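Putative cytochrome P450 YjiB from Bacillus subtilis probably acts as a heme-dependent monooxygenase, inserting an oxygen atom into organic substrates at the heme iron. Local coordinates of one contact, PDB 4RM4 (chain A, 1.77 Å), residues E114-L119 and Y137-I142, beside the matching contact of the related cytochrome P450 from Bacillus megaterium, PDB 5L94 (chain B, 2.25 Å), residues R117-L122 and Y140-M145. Structure 2 is superposed on structure 1 by the backbone atoms of these residues (RMSD 0.48 Å); each is numbered along its deposited sequence.

Structure 1 (4RM4); sequences EITDEL and YPLPVI.
Two helices of the cytochrome P450 fold, 102-123 and 138-147, pack here through apolar side chains; their local axes come within 10.2 Å at 144° between N-to-C directions. Ile142 packs on Ile115, CG2 of Ile142 lying 3.8 Å from CD1 of Ile115. Holding CG1 anti to the carbonyl carbon (chi1 -59°), Ile142 brings the CD1 of its other branch to Leu119, 4.3 Å from CD2 of Leu119. Leu139 crosses Ile115, with its CD1 3.5 Å from Ile115 CG2, and its CD2 reaches Thr116 OG1 at 3.7 Å. That hydroxyl is hydrogen-bonded to Ile112 O one turn back, which satisfies it beside the leucine. Leu119 packs on Pro138 and Leu139, CD1 being 3.6 Å from Leu139 CB and CD2 3.8 Å from Pro138 CG. Helix 352-369 touches both Thr116 and Leu139.

Structure 2 (5L94); sequences RITNEL and YPLPVM.
The helix pair 111-125 and 141-151 meets through apolar side chains, with local axes 10.0 Å apart at closest approach and 139° between N-to-C directions. Met145 packs on Ile118, its SD lying 3.8 Å from CG2 of Ile118. With CG anti to the carbonyl carbon (chi1 -73°) and the chain bent at chi3 (147°), the methionine brings its terminal methyl to Leu122, CE standing 4.0 Å from CD2 of Leu122. Leu142 crosses Ile118, with its CD1 3.5 Å from Ile118 CG2, and its CD2 reaches Thr119 OG1 at 4.0 Å. That hydroxyl is hydrogen-bonded to Ile115 O one turn back, which satisfies it beside the leucine. Leu122 packs on Pro141 and Leu142, CD1 being 3.9 Å from Leu142 CB and CD2 3.7 Å from Pro141 CB. Helix 355-372 touches both Thr119 and Leu142.

How the two compare
The exchange inside the contact is Ile142(A) to Met145(B), on CB atoms that coincide within the error. The unbranched chain follows the longer arm of the isoleucine: after superposition CG of Met145(B) lies 0.4 Å from CG1 of Ile142(A), and SD of Met145(B) falls 0.2 Å from CD1 of Ile142(A). The branch CG2 of Ile142(A), packed on Ile115(A), goes without a counterpart in the methionine, while CE of Met145(B) comes as an added methyl beyond the place of CD1, beside Leu122(B). Both residues still touch the isoleucine and leucine of the first helix, but apolar bulk is probably taken from beside Ile115(A) and added beside Leu122(B). Ile115(A), Thr116(A) and Leu119(A) and their counterparts keep their place. Leu139(A) to Leu142(B) does move: chi1 goes from 179° to 158° and chi2 from 37° to 76°, small turns that act together with a CB shift of 0.9 Å to leave the CG atoms 1.0 Å apart after superposition, yet it keeps its touches on all three. On the exposed side of the first helix a guanidinium replaces a carboxylate, Glu114(A) to Arg117(B), with OE1 and NE 0.6 Å apart. Asp117(A) to Asn120(B) replaces an acidic residue by a neutral one.

Structure 1 (4RM4)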
loop_
_atom_site.group_PDB
_atom_site.type_symbol
_atom_site.label_atom_id
_atom_site.label_comp_id
_atom_site.label_asym_id
_atom_site.label_seq_id
_atom_site.Cartn_x
_atom_site.Cartn_y
_atom_site.Cartn_z
ATOM N N GLU A 114 -18.006 2.432 10.748
ATOM C CA GLU A 114 -19.254 1.733 10.491
ATOM C C GLU A 114 -19.031 0.561 9.538
ATOM O O GLU A 114 -19.550 -0.531 9.754
ATOM C CB GLU A 114 -20.298 2.716 9.956
ATOM C CG GLU A 114 -20.645 3.813 10.952
ATOM C CD GLU A 114 -21.449 4.959 10.347
ATOM O OE1 GLU A 114 -21.551 5.036 9.106
ATOM O OE2 GLU A 114 -21.977 5.784 11.121
ATOM N N ILE A 115 -18.237 0.782 8.497
ATOM C CA ILE A 115 -17.904 -0.277 7.557
ATOM C C ILE A 115 -17.184 -1.431 8.262
ATOM O O ILE A 115 -17.468 -2.610 8.033
ATOM C CB ILE A 115 -16.988 0.254 6.444
ATOM C CG1 ILE A 115 -17.750 1.222 5.539
ATOM C CG2 ILE A 115 -16.434 -0.887 5.637
ATOM C CD1 ILE A 115 -16.836 2.080 4.675
ATOM N N THR A 116 -16.223 -1.077 9.097
ATOM C CA THR A 116 -15.461 -2.067 9.841
ATOM C C THR A 116 -16.396 -2.895 10.715
ATOM O O THR A 116 -16.348 -4.126 10.701
ATOM C CB THR A 116 -14.388 -1.392 10.727
ATOM O OG1 THR A 116 -13.453 -0.694 9.886
ATOM C CG2 THR A 116 -13.648 -2.428 11.541
ATOM N N ASP A 117 -17.257 -2.222 11.466
ATOM C CA ASP A 117 -18.163 -2.938 12.362
ATOM C C ASP A 117 -19.090 -3.874 11.593
ATOM O O ASP A 117 -19.405 -4.963 12.063
ATOM C CB ASP A 117 -18.963 -1.970 13.237
ATOM C CG ASP A 117 -18.084 -1.189 14.190
ATOM O OD1 ASP A 117 -16.930 -1.616 14.424
ATOM O OD2 ASP A 117 -18.544 -0.152 14.713
ATOM N N GLU A 118 -19.509 -3.453 10.403
ATOM C CA GLU A 118 -20.410 -4.269 9.584
ATOM C C GLU A 118 -19.739 -5.531 9.059
ATOM O O GLU A 118 -20.358 -6.595 9.006
ATOM C CB GLU A 118 -20.988 -3.446 8.429
ATOM C CG GLU A 118 -21.853 -2.292 8.895
ATOM C CD GLU A 118 -22.677 -1.688 7.776
ATOM O OE1 GLU A 118 -22.605 -2.196 6.637
ATOM O OE2 GLU A 118 -23.402 -0.703 8.042
ATOM N N LEU A 119 -18.468 -5.416 8.675
ATOM C CA LEU A 119 -17.704 -6.575 8.235
ATOM C C LEU A 119 -17.587 -7.583 9.364
ATOM O O LEU A 119 -17.837 -8.773 9.180
ATOM C CB LEU A 119 -16.305 -6.156 7.774
ATOM C CG LEU A 119 -16.256 -5.508 6.391
ATOM C CD1 LEU A 119 -14.894 -4.858 6.152
ATOM C CD2 LEU A 119 -16.572 -6.538 5.326
ATOM N N TYR A 137 -9.420 -8.014 3.042
ATOM C CA TYR A 137 -9.625 -7.865 1.590
ATOM C C TYR A 137 -10.776 -6.904 1.219
ATOM O O TYR A 137 -10.590 -5.953 0.438
ATOM C CB TYR A 137 -9.769 -9.239 0.897
ATOM C CG TYR A 137 -10.560 -9.244 -0.401
ATOM C CD1 TYR A 137 -10.125 -8.541 -1.510
ATOM C CD2 TYR A 137 -11.734 -9.984 -0.514
ATOM C CE1 TYR A 137 -10.844 -8.560 -2.711
ATOM C CE2 TYR A 137 -12.459 -10.011 -1.703
ATOM C CZ TYR A 137 -12.011 -9.297 -2.794
ATOM O OH TYR A 137 -12.735 -9.329 -3.970
ATOM N N PRO A 138 -11.968 -7.128 1.775
ATOM C CA PRO A 138 -13.073 -6.239 1.392
ATOM C C PRO A 138 -12.992 -4.812 1.954
ATOM O O PRO A 138 -13.485 -3.871 1.307
ATOM C CB PRO A 138 -14.297 -6.949 1.972
ATOM C CG PRO A 138 -13.748 -7.764 3.120
ATOM C CD PRO A 138 -12.424 -8.248 2.625
ATOM N N LEU A 139 -12.389 -4.647 3.125
ATOM C CA LEU A 139 -12.462 -3.367 3.831
ATOM C C LEU A 139 -11.970 -2.159 3.016
ATOM O O LEU A 139 -12.702 -1.174 2.892
ATOM C CB LEU A 139 -11.775 -3.451 5.202
ATOM C CG LEU A 139 -11.704 -2.219 6.096
ATOM C CD1 LEU A 139 -12.964 -1.391 6.012
ATOM C CD2 LEU A 139 -11.454 -2.655 7.538
ATOM N N PRO A 140 -10.751 -2.229 2.447
ATOM C CA PRO A 140 -10.254 -1.022 1.761
ATOM C C PRO A 140 -11.042 -0.679 0.500
ATOM O O PRO A 140 -11.138 0.497 0.117
ATOM C CB PRO A 140 -8.815 -1.395 1.385
ATOM C CG PRO A 140 -8.429 -2.450 2.394
ATOM C CD PRO A 140 -9.692 -3.247 2.596
ATOM N N VAL A 141 -11.571 -1.703 -0.158
ATOM C CA VAL A 141 -12.389 -1.507 -1.353
ATOM C C VAL A 141 -13.678 -0.772 -1.037
ATOM O O VAL A 141 -14.054 0.169 -1.745
ATOM C CB VAL A 141 -12.723 -2.850 -2.025
ATOM C CG1 VAL A 141 -13.698 -2.638 -3.192
ATOM C CG2 VAL A 141 -11.438 -3.537 -2.493
ATOM N N ILE A 142 -14.361 -1.202 0.022
ATOM C CA ILE A 142 -15.581 -0.531 0.437
ATOM C C ILE A 142 -15.285 0.902 0.833
ATOM O O ILE A 142 -16.005 1.821 0.455
ATOM C CB ILE A 142 -16.258 -1.228 1.621
ATOM C CG1 ILE A 142 -16.612 -2.669 1.251
ATOM C CG2 ILE A 142 -17.528 -0.470 2.013
ATOM C CD1 ILE A 142 -17.137 -3.472 2.434
#

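Structure 2 (5L94)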
loop_
_atom_site.group_PDB
_atom_site.type_symbol
_atom_site.label_atom_id
_atom_site.label_comp_id
_atom_site.label_asym_id
_atom_site.label_seq_id
_atom_site.Cartn_x
_atom_site.Cartn_y
_atom_site.Cartn_z
ATOM N N ARG B 117 -17.688 2.229 10.834
ATOM C CA ARG B 117 -18.957 1.605 10.474
ATOM C C ARG B 117 -18.741 0.387 9.584
ATOM O O ARG B 117 -19.322 -0.686 9.810
ATOM C CB ARG B 117 -19.837 2.649 9.777
ATOM C CG ARG B 117 -21.189 2.158 9.231
ATOM C CD ARG B 117 -21.969 3.286 8.513
ATOM N NE ARG B 117 -21.868 4.574 9.230
ATOM C CZ ARG B 117 -21.363 5.704 8.723
ATOM N NH1 ARG B 117 -20.904 5.749 7.468
ATOM N NH2 ARG B 117 -21.311 6.801 9.477
ATOM N N ILE B 118 -17.896 0.533 8.562
ATOM C CA ILE B 118 -17.630 -0.587 7.657
ATOM C C ILE B 118 -16.965 -1.734 8.402
ATOM O O ILE B 118 -17.363 -2.892 8.260
ATOM C CB ILE B 118 -16.790 -0.111 6.463
ATOM C CG1 ILE B 118 -17.615 0.859 5.638
ATOM C CG2 ILE B 118 -16.292 -1.337 5.597
ATOM C CD1 ILE B 118 -16.840 1.442 4.498
ATOM N N THR B 119 -15.958 -1.428 9.229
ATOM C CA THR B 119 -15.358 -2.452 10.076
ATOM C C THR B 119 -16.419 -3.217 10.874
ATOM O O THR B 119 -16.478 -4.460 10.827
ATOM C CB THR B 119 -14.332 -1.800 11.010
ATOM O OG1 THR B 119 -13.312 -1.144 10.231
ATOM C CG2 THR B 119 -13.686 -2.820 11.965
ATOM N N ASN B 120 -17.282 -2.494 11.614
ATOM C CA ASN B 120 -18.236 -3.206 12.472
ATOM C C ASN B 120 -19.291 -3.940 11.666
ATOM O O ASN B 120 -19.764 -4.995 12.102
ATOM C CB ASN B 120 -18.865 -2.250 13.496
ATOM C CG ASN B 120 -17.894 -1.934 14.658
ATOM O OD1 ASN B 120 -17.186 -2.820 15.168
ATOM N ND2 ASN B 120 -17.809 -0.667 15.018
ATOM N N GLU B 121 -19.639 -3.433 10.482
ATOM C CA GLU B 121 -20.510 -4.184 9.574
ATOM C C GLU B 121 -19.884 -5.519 9.213
ATOM O O GLU B 121 -20.523 -6.570 9.345
ATOM C CB GLU B 121 -20.786 -3.375 8.298
ATOM C CG GLU B 121 -22.005 -2.459 8.324
ATOM C CD GLU B 121 -22.007 -1.436 7.161
ATOM O OE1 GLU B 121 -21.788 -1.868 5.991
ATOM O OE2 GLU B 121 -22.215 -0.214 7.422
ATOM N N LEU B 122 -18.624 -5.499 8.738
ATOM C CA LEU B 122 -17.984 -6.739 8.297
ATOM C C LEU B 122 -17.793 -7.692 9.466
ATOM O O LEU B 122 -18.052 -8.896 9.340
ATOM C CB LEU B 122 -16.641 -6.443 7.616
ATOM C CG LEU B 122 -16.679 -5.570 6.360
ATOM C CD1 LEU B 122 -15.325 -4.900 6.061
ATOM C CD2 LEU B 122 -17.144 -6.394 5.151
ATOM N N TYR B 140 -9.532 -7.592 3.181
ATOM C CA TYR B 140 -9.737 -7.228 1.792
ATOM C C TYR B 140 -10.991 -6.378 1.571
ATOM O O TYR B 140 -10.917 -5.381 0.850
ATOM C CB TYR B 140 -9.783 -8.467 0.883
ATOM C CG TYR B 140 -10.337 -8.086 -0.445
ATOM C CD1 TYR B 140 -9.544 -7.445 -1.393
ATOM C CD2 TYR B 140 -11.683 -8.273 -0.726
ATOM C CE1 TYR B 140 -10.071 -7.045 -2.610
ATOM C CE2 TYR B 140 -12.220 -7.865 -1.920
ATOM C CZ TYR B 140 -11.424 -7.251 -2.870
ATOM O OH TYR B 140 -12.018 -6.872 -4.075
ATOM N N PRO B 141 -12.148 -6.708 2.153
ATOM C CA PRO B 141 -13.350 -5.896 1.857
ATOM C C PRO B 141 -13.231 -4.434 2.252
ATOM O O PRO B 141 -13.678 -3.559 1.507
ATOM C CB PRO B 141 -14.439 -6.615 2.649
ATOM C CG PRO B 141 -13.983 -8.010 2.693
ATOM C CD PRO B 141 -12.514 -7.937 2.867
ATOM N N LEU B 142 -12.617 -4.125 3.388
ATOM C CA LEU B 142 -12.758 -2.755 3.875
ATOM C C LEU B 142 -12.096 -1.780 2.927
ATOM O O LEU B 142 -12.725 -0.766 2.576
ATOM C CB LEU B 142 -12.216 -2.636 5.297
ATOM C CG LEU B 142 -11.777 -1.283 5.862
ATOM C CD1 LEU B 142 -12.976 -0.384 6.242
ATOM C CD2 LEU B 142 -10.894 -1.498 7.073
ATOM N N PRO B 143 -10.870 -2.004 2.463
ATOM C CA PRO B 143 -10.236 -1.010 1.589
ATOM C C PRO B 143 -10.892 -0.875 0.217
ATOM O O PRO B 143 -10.862 0.210 -0.362
ATOM C CB PRO B 143 -8.805 -1.522 1.490
ATOM C CG PRO B 143 -8.632 -2.338 2.689
ATOM C CD PRO B 143 -9.923 -3.043 2.861
ATOM N N VAL B 144 -11.460 -1.936 -0.346
ATOM C CA VAL B 144 -12.114 -1.763 -1.641
ATOM C C VAL B 144 -13.457 -1.050 -1.462
ATOM O O VAL B 144 -13.906 -0.304 -2.345
ATOM C CB VAL B 144 -12.243 -3.132 -2.351
ATOM C CG1 VAL B 144 -13.139 -4.022 -1.611
ATOM C CG2 VAL B 144 -12.728 -2.987 -3.718
ATOM N N MET B 145 -14.111 -1.245 -0.325
ATOM C CA MET B 145 -15.337 -0.484 -0.056
ATOM C C MET B 145 -15.039 1.011 0.065
ATOM O O MET B 145 -15.729 1.838 -0.537
ATOM C CB MET B 145 -16.035 -1.020 1.194
ATOM C CG MET B 145 -16.700 -2.390 0.943
ATOM S SD MET B 145 -16.990 -3.309 2.453
ATOM C CE MET B 145 -18.466 -4.201 2.094
#